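Local atomic coordinates of isoflavone reductase (Medicago sativa, PDB entry 2GAS), a protein that reduces achiral 2'-hydroxyisoflavones to chiral isoflavanones with NADPH, a step in the biosynthesis of pterocarpan phytoalexins such as medicarpin. Residues A[110-115]-A[149-154]; A[186-191]-A[221-226]; A[199-204]-A[289-294]; A[213-218]-A[284-289]. All blocks are in the same frame, centred on the assembly; numbering follows the deposited sequence.

Interaction 1 lies deepest, close to the centre of the chain, and is held by backbone bonds and a bridging water beside the cofactor region. Interaction 4 reaches the same small parallel sheet, with strand 210-213 between the strands of 149-154 and 284-289, and Cys151 probably bonds to Ile214. Further out, interaction 2 is also buried, and its strand 185-189 runs next to Ala154; its chemistry is a short antiparallel pairing plus ordered water. Interactions 3 and 4 are only partly buried and share helix 287-290. In both an arginine holds a carboxylate, through one nitrogen in interaction 3 and through two in interaction 4, whereas 1 and 2 have no salt bridge across their segments.

Interaction 1: A[110-115]-A[149-154]; sequences PSEFGL and YLCCHA
Pro110 opens the segment by setting CG at the edge of the Tyr149 ring, 3.6 Å from CD2. Its carbonyl oxygen accepts a hydrogen bond from a water that in turn accepts from Leu150 N, joining the two backbones. The chain folds through an inverse gamma turn at Ser111. Glu112 lays CB 3.4 Å from Leu150 O and bends at chi2 (-82°), bringing its carboxylate near the Tyr149 ring; there OE1 is salt-bridged to Arg137, of the NADP(+) site by similarity. At Phe113 the backbone takes a left-handed conformation, and Phe113 N donates a hydrogen bond to Leu150 O at 2.8 Å, almost along the C=O axis though bent at the hydrogen (134°). Its ring packs CE2 4.0 Å from Leu150 CG. Gly114 O receives His153 N at 2.9 Å from above the carbonyl plane, and also lies over one face of the imidazole. Leu115 places CA 3.6 Å from His153 ND1, while His153 NE2 bonds to Tyr277. The loop after strand 107-109 thus lies along strand 148-151, and its Glu112 O meets Lys133, the inferred proton acceptor, on helix 126-143, which also covers Pro110 and Tyr149; Phe113 and Leu150 meet helix 191-202.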
loop_
_atom_site.group_PDB
_atom_site.type_symbol
_atom_site.label_atom_id
_atom_site.label_comp_id
_atom_site.label_asym_id
_atom_site.label_seq_id
_atom_site.Cartn_x
_atom_site.Cartn_y
_atom_site.Cartn_z
ATOM N N PRO A 110 -8.848 -6.144 -0.664
ATOM C CA PRO A 110 -9.307 -5.020 0.156
ATOM C C PRO A 110 -8.213 -3.955 0.272
ATOM O O PRO A 110 -7.087 -4.151 -0.195
ATOM C CB PRO A 110 -9.644 -5.678 1.494
ATOM C CG PRO A 110 -8.710 -6.855 1.534
ATOM C CD PRO A 110 -8.777 -7.385 0.126
ATOM N N SER A 111 -8.552 -2.833 0.902
ATOM C CA SER A 111 -7.630 -1.714 1.067
ATOM C C SER A 111 -6.536 -2.006 2.092
ATOM O O SER A 111 -6.587 -1.549 3.234
ATOM C CB SER A 111 -8.417 -0.456 1.465
ATOM O OG SER A 111 -7.577 0.681 1.522
ATOM N N GLU A 112 -5.542 -2.774 1.661
ATOM C CA GLU A 112 -4.421 -3.149 2.507
ATOM C C GLU A 112 -3.275 -2.220 2.136
ATOM O O GLU A 112 -3.233 -1.079 2.585
ATOM C CB GLU A 112 -4.060 -4.612 2.246
ATOM C CG GLU A 112 -5.116 -5.611 2.745
ATOM C CD GLU A 112 -4.984 -5.897 4.228
ATOM O OE1 GLU A 112 -3.861 -5.738 4.756
ATOM O OE2 GLU A 112 -5.987 -6.298 4.863
ATOM N N PHE A 113 -2.356 -2.712 1.314
ATOM C CA PHE A 113 -1.237 -1.906 0.838
ATOM C C PHE A 113 -0.374 -1.271 1.924
ATOM O O PHE A 113 0.042 -0.111 1.825
ATOM C CB PHE A 113 -1.768 -0.839 -0.133
ATOM C CG PHE A 113 -2.551 -1.418 -1.276
ATOM C CD1 PHE A 113 -3.945 -1.447 -1.243
ATOM C CD2 PHE A 113 -1.892 -2.018 -2.350
ATOM C CE1 PHE A 113 -4.674 -2.069 -2.253
ATOM C CE2 PHE A 113 -2.617 -2.644 -3.366
ATOM C CZ PHE A 113 -4.012 -2.671 -3.316
ATOM N N GLY A 114 -0.099 -2.059 2.954
ATOM C CA GLY A 114 0.734 -1.616 4.053
ATOM C C GLY A 114 1.325 -2.843 4.714
ATOM O O GLY A 114 1.627 -3.832 4.048
ATOM N N LEU A 115 1.499 -2.791 6.026
ATOM C CA LEU A 115 2.051 -3.939 6.736
ATOM C C LEU A 115 0.987 -5.030 6.818
ATOM O O LEU A 115 -0.159 -4.823 6.419
ATOM C CB LEU A 115 2.482 -3.539 8.154
ATOM C CG LEU A 115 1.387 -3.408 9.222
ATOM C CD1 LEU A 115 2.029 -3.090 10.559
ATOM C CD2 LEU A 115 0.398 -2.323 8.833
ATOM N N TYR A 149 -4.632 -10.339 0.270
ATOM C CA TYR A 149 -4.244 -9.178 1.070
ATOM C C TYR A 149 -2.860 -8.779 0.584
ATOM O O TYR A 149 -1.899 -9.520 0.772
ATOM C CB TYR A 149 -4.183 -9.549 2.553
ATOM C CG TYR A 149 -5.470 -10.123 3.103
ATOM C CD1 TYR A 149 -5.442 -11.107 4.085
ATOM C CD2 TYR A 149 -6.713 -9.664 2.658
ATOM C CE1 TYR A 149 -6.625 -11.628 4.618
ATOM C CE2 TYR A 149 -7.897 -10.177 3.184
ATOM C CZ TYR A 149 -7.842 -11.153 4.160
ATOM O OH TYR A 149 -9.014 -11.656 4.683
ATOM N N LEU A 150 -2.765 -7.612 -0.045
ATOM C CA LEU A 150 -1.491 -7.145 -0.591
ATOM C C LEU A 150 -0.756 -6.323 0.465
ATOM O O LEU A 150 -1.080 -5.166 0.708
ATOM C CB LEU A 150 -1.749 -6.319 -1.855
ATOM C CG LEU A 150 -0.621 -6.079 -2.871
ATOM C CD1 LEU A 150 0.521 -5.304 -2.222
ATOM C CD2 LEU A 150 -0.125 -7.405 -3.413
ATOM N N CYS A 151 0.230 -6.945 1.102
ATOM C CA CYS A 151 1.006 -6.296 2.152
ATOM C C CYS A 151 2.340 -5.845 1.570
ATOM O O CYS A 151 3.316 -6.601 1.554
ATOM C CB CYS A 151 1.211 -7.282 3.304
ATOM S SG CYS A 151 -0.355 -7.992 3.899
ATOM N N CYS A 152 2.369 -4.605 1.092
ATOM C CA CYS A 152 3.564 -4.046 0.458
ATOM C C CYS A 152 4.471 -3.270 1.393
ATOM O O CYS A 152 5.495 -2.733 0.970
ATOM C CB CYS A 152 3.158 -3.142 -0.706
ATOM S SG CYS A 152 2.119 -1.744 -0.208
ATOM N N HIS A 153 4.089 -3.191 2.661
ATOM C CA HIS A 153 4.880 -2.478 3.644
ATOM C C HIS A 153 5.149 -1.006 3.328
ATOM O O HIS A 153 4.216 -0.275 3.004
ATOM C CB HIS A 153 6.162 -3.270 3.920
ATOM C CG HIS A 153 5.901 -4.543 4.664
ATOM N ND1 HIS A 153 5.490 -4.554 5.979
ATOM C CD2 HIS A 153 5.856 -5.830 4.247
ATOM C CE1 HIS A 153 5.196 -5.790 6.339
ATOM N NE2 HIS A 153 5.408 -6.584 5.305
ATOM N N ALA A 154 6.405 -0.569 3.379
ATOM C CA ALA A 154 6.715 0.846 3.195
ATOM C C ALA A 154 6.904 1.417 1.793
ATOM O O ALA A 154 7.888 1.126 1.121
ATOM C CB ALA A 154 7.932 1.207 4.054
HETATM O O HOH W 1 -5.301 -6.416 -0.664
#

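Interaction 2: A[186-191]-A[221-226]; sequences GAYVTE and LTQNEV
Two donors grip Leu221 O: Gly186 N at 2.8 Å, standing above the carbonyl plane, and a water donating at the same distance. The return bond, Leu221 N to Gly186 O at 2.9 Å, is made differently, with the donor in the plane of the carbonyl. Together the two backbone bonds make Gly186 and Leu221 an antiparallel hydrogen-bonded pair, where strand 220-222 pairs, as an outermost strand, with the middle strand 185-189 of a mixed sheet. The chain then turns into helix 223-234, whose start is closed by a capping box. Thr222 OG1 accepts from Glu225 N at 3.0 Å, and Glu225 OE2 accepts from Thr222 N at 2.8 Å in a nearly straight bond (167°), while the same oxygen is salt-bridged to Lys185. Across the contact Tyr188 stretches toward the helix start, with CG anti to its carbonyl carbon (chi1 -56°). Leu221 O and the water that donates to it both lie in the plane of this ring, at its edge. That water is 2.6 Å from Tyr188 OH, and a second water, more loosely held by the hydroxyl, donates to Gln223 OE1; Gln269 NE2 adds a weak bond to the same hydroxyl. The Gln223 chain bends at chi2, and its NE2 bonds to Leu163 O. Tyr188 CE1 meets Val226 CG2 tip to tip at 4.0 Å, and both side chains also rest on Leu160.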
loop_
_atom_site.group_PDB
_atom_site.type_symbol
_atom_site.label_atom_id
_atom_site.label_comp_id
_atom_site.label_asym_id
_atom_site.label_seq_id
_atom_site.Cartn_x
_atom_site.Cartn_y
_atom_site.Cartn_z
ATOM N N GLY A 186 13.490 -2.929 7.492
ATOM C CA GLY A 186 12.266 -2.340 6.975
ATOM C C GLY A 186 12.193 -2.796 5.529
ATOM O O GLY A 186 13.223 -3.159 4.962
ATOM N N ALA A 187 11.003 -2.795 4.930
ATOM C CA ALA A 187 10.845 -3.220 3.533
ATOM C C ALA A 187 10.282 -2.059 2.719
ATOM O O ALA A 187 9.215 -1.538 3.037
ATOM C CB ALA A 187 9.914 -4.434 3.456
ATOM N N TYR A 188 11.007 -1.654 1.675
ATOM C CA TYR A 188 10.605 -0.533 0.831
ATOM C C TYR A 188 10.303 -0.926 -0.610
ATOM O O TYR A 188 10.956 -1.798 -1.175
ATOM C CB TYR A 188 11.701 0.538 0.835
ATOM C CG TYR A 188 12.057 1.023 2.217
ATOM C CD1 TYR A 188 13.045 0.383 2.965
ATOM C CD2 TYR A 188 11.376 2.090 2.797
ATOM C CE1 TYR A 188 13.346 0.793 4.262
ATOM C CE2 TYR A 188 11.667 2.509 4.098
ATOM C CZ TYR A 188 12.652 1.855 4.821
ATOM O OH TYR A 188 12.935 2.254 6.115
ATOM N N VAL A 189 9.321 -0.256 -1.203
ATOM C CA VAL A 189 8.916 -0.537 -2.576
ATOM C C VAL A 189 8.276 0.713 -3.179
ATOM O O VAL A 189 7.564 1.447 -2.487
ATOM C CB VAL A 189 7.913 -1.729 -2.608
ATOM C CG1 VAL A 189 6.672 -1.394 -1.789
ATOM C CG2 VAL A 189 7.531 -2.072 -4.038
ATOM N N THR A 190 8.529 0.972 -4.459
ATOM C CA THR A 190 7.944 2.151 -5.091
ATOM C C THR A 190 6.464 1.914 -5.367
ATOM O O THR A 190 6.020 0.772 -5.460
ATOM C CB THR A 190 8.635 2.503 -6.428
ATOM O OG1 THR A 190 8.352 1.486 -7.400
ATOM C CG2 THR A 190 10.140 2.605 -6.241
ATOM N N GLU A 191 5.702 2.997 -5.499
ATOM C CA GLU A 191 4.275 2.876 -5.778
ATOM C C GLU A 191 4.070 2.165 -7.112
ATOM O O GLU A 191 3.188 1.320 -7.243
ATOM C CB GLU A 191 3.603 4.253 -5.825
ATOM C CG GLU A 191 3.589 5.020 -4.496
ATOM C CD GLU A 191 4.962 5.516 -4.089
ATOM O OE1 GLU A 191 5.713 5.973 -4.972
ATOM O OE2 GLU A 191 5.289 5.464 -2.889
ATOM N N LEU A 221 16.075 -3.204 4.253
ATOM C CA LEU A 221 17.157 -2.487 4.916
ATOM C C LEU A 221 16.818 -1.898 6.272
ATOM O O LEU A 221 15.701 -1.442 6.500
ATOM C CB LEU A 221 17.598 -1.335 4.011
ATOM C CG LEU A 221 17.955 -1.663 2.559
ATOM C CD1 LEU A 221 17.867 -0.400 1.711
ATOM C CD2 LEU A 221 19.345 -2.269 2.501
ATOM N N THR A 222 17.799 -1.893 7.170
ATOM C CA THR A 222 17.609 -1.297 8.488
ATOM C C THR A 222 17.759 0.209 8.287
ATOM O O THR A 222 18.278 0.649 7.260
ATOM C CB THR A 222 18.692 -1.757 9.475
ATOM O OG1 THR A 222 19.963 -1.237 9.058
ATOM C CG2 THR A 222 18.760 -3.275 9.518
ATOM N N GLN A 223 17.319 1.010 9.254
ATOM C CA GLN A 223 17.447 2.454 9.095
ATOM C C GLN A 223 18.922 2.852 8.984
ATOM O O GLN A 223 19.273 3.782 8.256
ATOM C CB GLN A 223 16.781 3.188 10.264
ATOM C CG GLN A 223 16.782 4.704 10.106
ATOM C CD GLN A 223 15.877 5.193 8.984
ATOM O OE1 GLN A 223 15.479 4.428 8.098
ATOM N NE2 GLN A 223 15.556 6.484 9.015
ATOM N N ASN A 224 19.791 2.143 9.697
ATOM C CA ASN A 224 21.223 2.438 9.634
ATOM C C ASN A 224 21.735 2.161 8.224
ATOM O O ASN A 224 22.584 2.891 7.708
ATOM C CB ASN A 224 21.996 1.583 10.647
ATOM C CG ASN A 224 21.862 2.094 12.073
ATOM O OD1 ASN A 224 22.136 1.369 13.036
ATOM N ND2 ASN A 224 21.452 3.345 12.217
ATOM N N GLU A 225 21.228 1.097 7.605
ATOM C CA GLU A 225 21.633 0.746 6.245
ATOM C C GLU A 225 21.108 1.776 5.244
ATOM O O GLU A 225 21.794 2.121 4.285
ATOM C CB GLU A 225 21.141 -0.662 5.899
ATOM C CG GLU A 225 21.929 -1.752 6.617
ATOM C CD GLU A 225 21.322 -3.136 6.474
ATOM O OE1 GLU A 225 22.062 -4.128 6.655
ATOM O OE2 GLU A 225 20.112 -3.241 6.195
ATOM N N VAL A 226 19.892 2.269 5.472
ATOM C CA VAL A 226 19.298 3.282 4.598
ATOM C C VAL A 226 20.149 4.555 4.657
ATOM O O VAL A 226 20.515 5.131 3.627
ATOM C CB VAL A 226 17.847 3.627 5.045
ATOM C CG1 VAL A 226 17.368 4.899 4.357
ATOM C CG2 VAL A 226 16.906 2.469 4.706
HETATM O O HOH W 2 14.384 0.735 7.655
HETATM O O HOH W 3 13.877 5.398 5.830
#

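Interaction 3: A[199-204]-A[289-294]; sequences IRAAND and EAYPDV
Charge pairing comes first. Arg200 NH2 makes a salt bridge to Asp293 OD2 at 2.6 Å, lying on the syn lone pair, with the oxygen in the guanidinium plane. The same nitrogen makes a weak bond to Asp293 OD1 at 3.1 Å, so one nitrogen carries the whole grip and the carboxylate is twisted 45° from the guanidinium. Asp293 CG takes the crowded position between N and the carbonyl carbon (chi1 59°), and its carboxylate comes near Arg200. Tyr291 CD1 lies over one guanidinium face, the ring and guanidinium planes 58° apart. The hydroxyl bond is equally short: Tyr291 OH donates to Asp204 OD2 at 2.6 Å, on the anti lone pair, with the carboxylate almost perpendicular to the ring. Carbon atoms cover both faces of that ring. Arg200 CB sits 4.2 Å from the Tyr291 ring centroid in a CH-pi contact, and Ala290 CB, from the preceding residue, lies over the opposite face. Val294 CG2 slides past Arg200 CG at 4.1 Å. The type I turn from Tyr291 to Val294, just after helix 287-290, is laid against the end of helix 191-202, where Tyr291 and Val294 touch Phe197; that helix meets helix 15-25 through Ile199 and strand 107-109 through Ala201.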
loop_
_atom_site.group_PDB
_atom_site.type_symbol
_atom_site.label_atom_id
_atom_site.label_comp_id
_atom_site.label_asym_id
_atom_site.label_seq_id
_atom_site.Cartn_x
_atom_site.Cartn_y
_atom_site.Cartn_z
ATOM N N ILE A 199 -0.961 -6.591 -9.617
ATOM C CA ILE A 199 -1.552 -7.211 -10.793
ATOM C C ILE A 199 -0.984 -8.617 -10.996
ATOM O O ILE A 199 -1.700 -9.521 -11.419
ATOM C CB ILE A 199 -1.344 -6.328 -12.054
ATOM C CG1 ILE A 199 -2.213 -5.065 -11.959
ATOM C CG2 ILE A 199 -1.742 -7.099 -13.310
ATOM C CD1 ILE A 199 -1.954 -4.201 -10.762
ATOM N N ARG A 200 0.295 -8.814 -10.679
ATOM C CA ARG A 200 0.884 -10.146 -10.797
ATOM C C ARG A 200 0.105 -11.078 -9.875
ATOM O O ARG A 200 -0.230 -12.200 -10.247
ATOM C CB ARG A 200 2.358 -10.133 -10.380
ATOM C CG ARG A 200 3.319 -9.710 -11.471
ATOM C CD ARG A 200 3.372 -10.751 -12.584
ATOM N NE ARG A 200 4.624 -11.503 -12.589
ATOM C CZ ARG A 200 4.695 -12.825 -12.476
ATOM N NH1 ARG A 200 3.585 -13.539 -12.347
ATOM N NH2 ARG A 200 5.871 -13.434 -12.500
ATOM N N ALA A 201 -0.192 -10.597 -8.671
ATOM C CA ALA A 201 -0.942 -11.381 -7.697
ATOM C C ALA A 201 -2.370 -11.618 -8.191
ATOM O O ALA A 201 -2.911 -12.713 -8.044
ATOM C CB ALA A 201 -0.960 -10.655 -6.337
ATOM N N ALA A 202 -2.969 -10.594 -8.791
ATOM C CA ALA A 202 -4.338 -10.709 -9.286
ATOM C C ALA A 202 -4.468 -11.816 -10.327
ATOM O O ALA A 202 -5.445 -12.563 -10.328
ATOM C CB ALA A 202 -4.785 -9.380 -9.878
ATOM N N ASN A 203 -3.468 -11.925 -11.198
ATOM C CA ASN A 203 -3.464 -12.924 -12.262
ATOM C C ASN A 203 -2.897 -14.282 -11.851
ATOM O O ASN A 203 -2.857 -15.210 -12.661
ATOM C CB ASN A 203 -2.678 -12.399 -13.470
ATOM C CG ASN A 203 -3.382 -11.257 -14.171
ATOM O OD1 ASN A 203 -4.576 -11.338 -14.454
ATOM N ND2 ASN A 203 -2.646 -10.188 -14.465
ATOM N N ASP A 204 -2.469 -14.394 -10.598
ATOM C CA ASP A 204 -1.890 -15.630 -10.080
ATOM C C ASP A 204 -2.900 -16.420 -9.250
ATOM O O ASP A 204 -3.249 -16.024 -8.142
ATOM C CB ASP A 204 -0.656 -15.292 -9.235
ATOM C CG ASP A 204 -0.030 -16.514 -8.581
ATOM O OD1 ASP A 204 -0.357 -17.655 -8.978
ATOM O OD2 ASP A 204 0.807 -16.332 -7.675
ATOM N N GLU A 289 9.734 -14.453 -3.983
ATOM C CA GLU A 289 9.912 -15.868 -4.313
ATOM C C GLU A 289 8.961 -16.324 -5.413
ATOM O O GLU A 289 9.321 -17.141 -6.266
ATOM C CB GLU A 289 9.685 -16.736 -3.073
ATOM C CG GLU A 289 10.627 -16.449 -1.919
ATOM C CD GLU A 289 12.074 -16.750 -2.263
ATOM O OE1 GLU A 289 12.370 -17.907 -2.631
ATOM O OE2 GLU A 289 12.914 -15.829 -2.159
ATOM N N ALA A 290 7.742 -15.795 -5.390
ATOM C CA ALA A 290 6.738 -16.166 -6.375
ATOM C C ALA A 290 6.919 -15.465 -7.710
ATOM O O ALA A 290 6.628 -16.036 -8.763
ATOM C CB ALA A 290 5.342 -15.868 -5.830
ATOM N N TYR A 291 7.400 -14.227 -7.667
ATOM C CA TYR A 291 7.573 -13.440 -8.880
ATOM C C TYR A 291 8.983 -12.859 -8.988
ATOM O O TYR A 291 9.151 -11.641 -9.101
ATOM C CB TYR A 291 6.549 -12.303 -8.885
ATOM C CG TYR A 291 5.187 -12.714 -8.361
ATOM C CD1 TYR A 291 4.444 -13.709 -9.001
ATOM C CD2 TYR A 291 4.647 -12.121 -7.218
ATOM C CE1 TYR A 291 3.200 -14.106 -8.520
ATOM C CE2 TYR A 291 3.393 -12.513 -6.725
ATOM C CZ TYR A 291 2.682 -13.507 -7.384
ATOM O OH TYR A 291 1.454 -13.917 -6.917
ATOM N N PRO A 292 10.013 -13.722 -8.991
ATOM C CA PRO A 292 11.407 -13.269 -9.084
ATOM C C PRO A 292 11.762 -12.533 -10.376
ATOM O O PRO A 292 12.765 -11.822 -10.440
ATOM C CB PRO A 292 12.195 -14.565 -8.922
ATOM C CG PRO A 292 11.302 -15.571 -9.581
ATOM C CD PRO A 292 9.940 -15.194 -9.029
ATOM N N ASP A 293 10.929 -12.694 -11.398
ATOM C CA ASP A 293 11.163 -12.049 -12.685
ATOM C C ASP A 293 10.851 -10.555 -12.692
ATOM O O ASP A 293 11.276 -9.837 -13.595
ATOM C CB ASP A 293 10.321 -12.736 -13.752
ATOM C CG ASP A 293 8.849 -12.688 -13.428
ATOM O OD1 ASP A 293 8.113 -11.941 -14.100
ATOM O OD2 ASP A 293 8.432 -13.387 -12.487
ATOM N N VAL A 294 10.099 -10.077 -11.705
ATOM C CA VAL A 294 9.772 -8.657 -11.667
ATOM C C VAL A 294 11.010 -7.840 -11.295
ATOM O O VAL A 294 11.569 -8.010 -10.213
ATOM C CB VAL A 294 8.636 -8.369 -10.660
ATOM C CG1 VAL A 294 8.376 -6.869 -10.574
ATOM C CG2 VAL A 294 7.371 -9.095 -11.096
#

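Interaction 4: A[213-218]-A[284-289]; sequences HIRLPK and DIEASE
Strand 284-286 is one outermost strand of a three-stranded parallel sheet in this NmrA-type, Rossmann-related fold, and pairs here with the central strand 210-213. His213 N gives a nearly straight bond to Ile285 O at 2.9 Å, and His213 O receives Ala287 N, at the start of helix 287-290, so the parallel pairing runs straight into the helix start. His213 holds CG anti to its carbonyl carbon (chi1 -50°), which swings the imidazole edge toward Asp284: His213 NE2 donates to Asp284 OD1 at 2.7 Å, within the ring plane but above the steeply turned carboxylate. The other ring nitrogen, ND1, bonds to Tyr277 OH, so the imidazole is held at both nitrogens. Asp284 OD2 is salt-bridged to Arg119, which would probably offset part of the negative charge facing the histidine. Arg215 has an unusual, non-staggered chi2 (101°) and is bent again at chi3, which folds the guanidinium round to Glu286. Glu286 comes to meet it with CG anti to the backbone N and a bend at chi2 (73°). The two groups are nearly coplanar and join side-on: Arg215 NE to Glu286 OE1 at 2.8 Å and Arg215 NH2 to Glu286 OE2 at 2.7 Å, both on syn lone pairs. Tyr277 makes a cation-pi contact with the same guanidinium. Beyond it, Pro217 CD packs on Ser288 CB. A water bridges the two backbones, accepting from Arg215 N and Ser288 N and donating to Glu286 OE1 at 2.7 Å.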
loop_
_atom_site.group_PDB
_atom_site.type_symbol
_atom_site.label_atom_id
_atom_site.label_comp_id
_atom_site.label_asym_id
_atom_site.label_seq_id
_atom_site.Cartn_x
_atom_site.Cartn_y
_atom_site.Cartn_z
ATOM N N HIS A 213 3.152 -10.893 0.476
ATOM C CA HIS A 213 4.085 -9.993 1.145
ATOM C C HIS A 213 5.204 -9.511 0.246
ATOM O O HIS A 213 5.865 -10.310 -0.416
ATOM C CB HIS A 213 4.690 -10.714 2.346
ATOM C CG HIS A 213 3.667 -11.354 3.227
ATOM N ND1 HIS A 213 3.108 -10.706 4.308
ATOM C CD2 HIS A 213 3.041 -12.551 3.139
ATOM C CE1 HIS A 213 2.179 -11.477 4.846
ATOM N NE2 HIS A 213 2.118 -12.601 4.155
ATOM N N ILE A 214 5.419 -8.200 0.238
ATOM C CA ILE A 214 6.482 -7.625 -0.570
ATOM C C ILE A 214 7.659 -7.242 0.326
ATOM O O ILE A 214 7.605 -6.251 1.052
ATOM C CB ILE A 214 6.011 -6.352 -1.322
ATOM C CG1 ILE A 214 4.687 -6.614 -2.046
ATOM C CG2 ILE A 214 7.091 -5.903 -2.309
ATOM C CD1 ILE A 214 4.782 -7.575 -3.187
ATOM N N ARG A 215 8.703 -8.062 0.307
ATOM C CA ARG A 215 9.930 -7.798 1.059
ATOM C C ARG A 215 11.014 -8.091 0.026
ATOM O O ARG A 215 11.487 -9.218 -0.075
ATOM C CB ARG A 215 10.089 -8.744 2.257
ATOM C CG ARG A 215 9.392 -8.305 3.545
ATOM C CD ARG A 215 8.084 -9.041 3.774
ATOM N NE ARG A 215 8.240 -10.493 3.901
ATOM C CZ ARG A 215 8.458 -11.148 5.041
ATOM N NH1 ARG A 215 8.562 -10.495 6.192
ATOM N NH2 ARG A 215 8.535 -12.473 5.035
ATOM N N LEU A 216 11.380 -7.076 -0.752
ATOM C CA LEU A 216 12.378 -7.233 -1.811
ATOM C C LEU A 216 13.806 -7.186 -1.252
ATOM O O LEU A 216 14.196 -6.238 -0.580
ATOM C CB LEU A 216 12.153 -6.149 -2.867
ATOM C CG LEU A 216 10.696 -6.071 -3.359
ATOM C CD1 LEU A 216 10.478 -4.795 -4.145
ATOM C CD2 LEU A 216 10.362 -7.295 -4.205
ATOM N N PRO A 217 14.609 -8.222 -1.540
ATOM C CA PRO A 217 15.993 -8.342 -1.073
ATOM C C PRO A 217 16.849 -7.079 -0.987
ATOM O O PRO A 217 17.356 -6.750 0.082
ATOM C CB PRO A 217 16.576 -9.386 -2.019
ATOM C CG PRO A 217 15.414 -10.305 -2.205
ATOM C CD PRO A 217 14.276 -9.329 -2.455
ATOM N N LYS A 218 17.013 -6.371 -2.098
ATOM C CA LYS A 218 17.843 -5.172 -2.093
ATOM C C LYS A 218 17.197 -3.972 -1.418
ATOM O O LYS A 218 17.849 -2.945 -1.217
ATOM C CB LYS A 218 18.255 -4.805 -3.521
ATOM C CG LYS A 218 19.271 -5.771 -4.118
ATOM C CD LYS A 218 19.660 -5.389 -5.541
ATOM C CE LYS A 218 18.492 -5.558 -6.500
ATOM N NZ LYS A 218 18.871 -5.237 -7.908
ATOM N N ASP A 284 0.339 -17.504 3.401
ATOM C CA ASP A 284 1.145 -16.430 2.830
ATOM C C ASP A 284 1.926 -16.789 1.573
ATOM O O ASP A 284 2.278 -17.944 1.349
ATOM C CB ASP A 284 2.164 -15.934 3.866
ATOM C CG ASP A 284 1.538 -15.585 5.208
ATOM O OD1 ASP A 284 0.697 -14.663 5.263
ATOM O OD2 ASP A 284 1.905 -16.230 6.217
ATOM N N ILE A 285 2.203 -15.762 0.777
ATOM C CA ILE A 285 2.988 -15.875 -0.445
ATOM C C ILE A 285 4.058 -14.786 -0.332
ATOM O O ILE A 285 3.749 -13.658 0.049
ATOM C CB ILE A 285 2.129 -15.600 -1.706
ATOM C CG1 ILE A 285 1.128 -16.736 -1.926
ATOM C CG2 ILE A 285 3.028 -15.428 -2.920
ATOM C CD1 ILE A 285 1.760 -18.087 -2.143
ATOM N N GLU A 286 5.312 -15.122 -0.628
ATOM C CA GLU A 286 6.402 -14.147 -0.578
ATOM C C GLU A 286 6.607 -13.675 -2.021
ATOM O O GLU A 286 7.064 -14.439 -2.874
ATOM C CB GLU A 286 7.679 -14.814 -0.051
ATOM C CG GLU A 286 8.820 -13.853 0.253
ATOM C CD GLU A 286 8.570 -13.042 1.506
ATOM O OE1 GLU A 286 8.490 -11.797 1.414
ATOM O OE2 GLU A 286 8.454 -13.653 2.589
ATOM N N ALA A 287 6.265 -12.423 -2.299
ATOM C CA ALA A 287 6.379 -11.901 -3.658
ATOM C C ALA A 287 7.735 -12.111 -4.325
ATOM O O ALA A 287 7.792 -12.477 -5.494
ATOM C CB ALA A 287 6.018 -10.430 -3.682
ATOM N N SER A 288 8.824 -11.882 -3.596
ATOM C CA SER A 288 10.149 -12.053 -4.183
ATOM C C SER A 288 10.413 -13.499 -4.615
ATOM O O SER A 288 11.219 -13.744 -5.513
ATOM C CB SER A 288 11.231 -11.593 -3.195
ATOM O OG SER A 288 11.192 -12.352 -2.002
ATOM N N GLU A 289 9.734 -14.453 -3.983
ATOM C CA GLU A 289 9.912 -15.868 -4.313
ATOM C C GLU A 289 8.961 -16.324 -5.413
ATOM O O GLU A 289 9.321 -17.141 -6.266
ATOM C CB GLU A 289 9.685 -16.736 -3.073
ATOM C CG GLU A 289 10.627 -16.449 -1.919
ATOM C CD GLU A 289 12.074 -16.750 -2.263
ATOM O OE1 GLU A 289 12.370 -17.907 -2.631
ATOM O OE2 GLU A 289 12.914 -15.829 -2.159
HETATM O O HOH W 4 8.956 -10.549 -0.906
#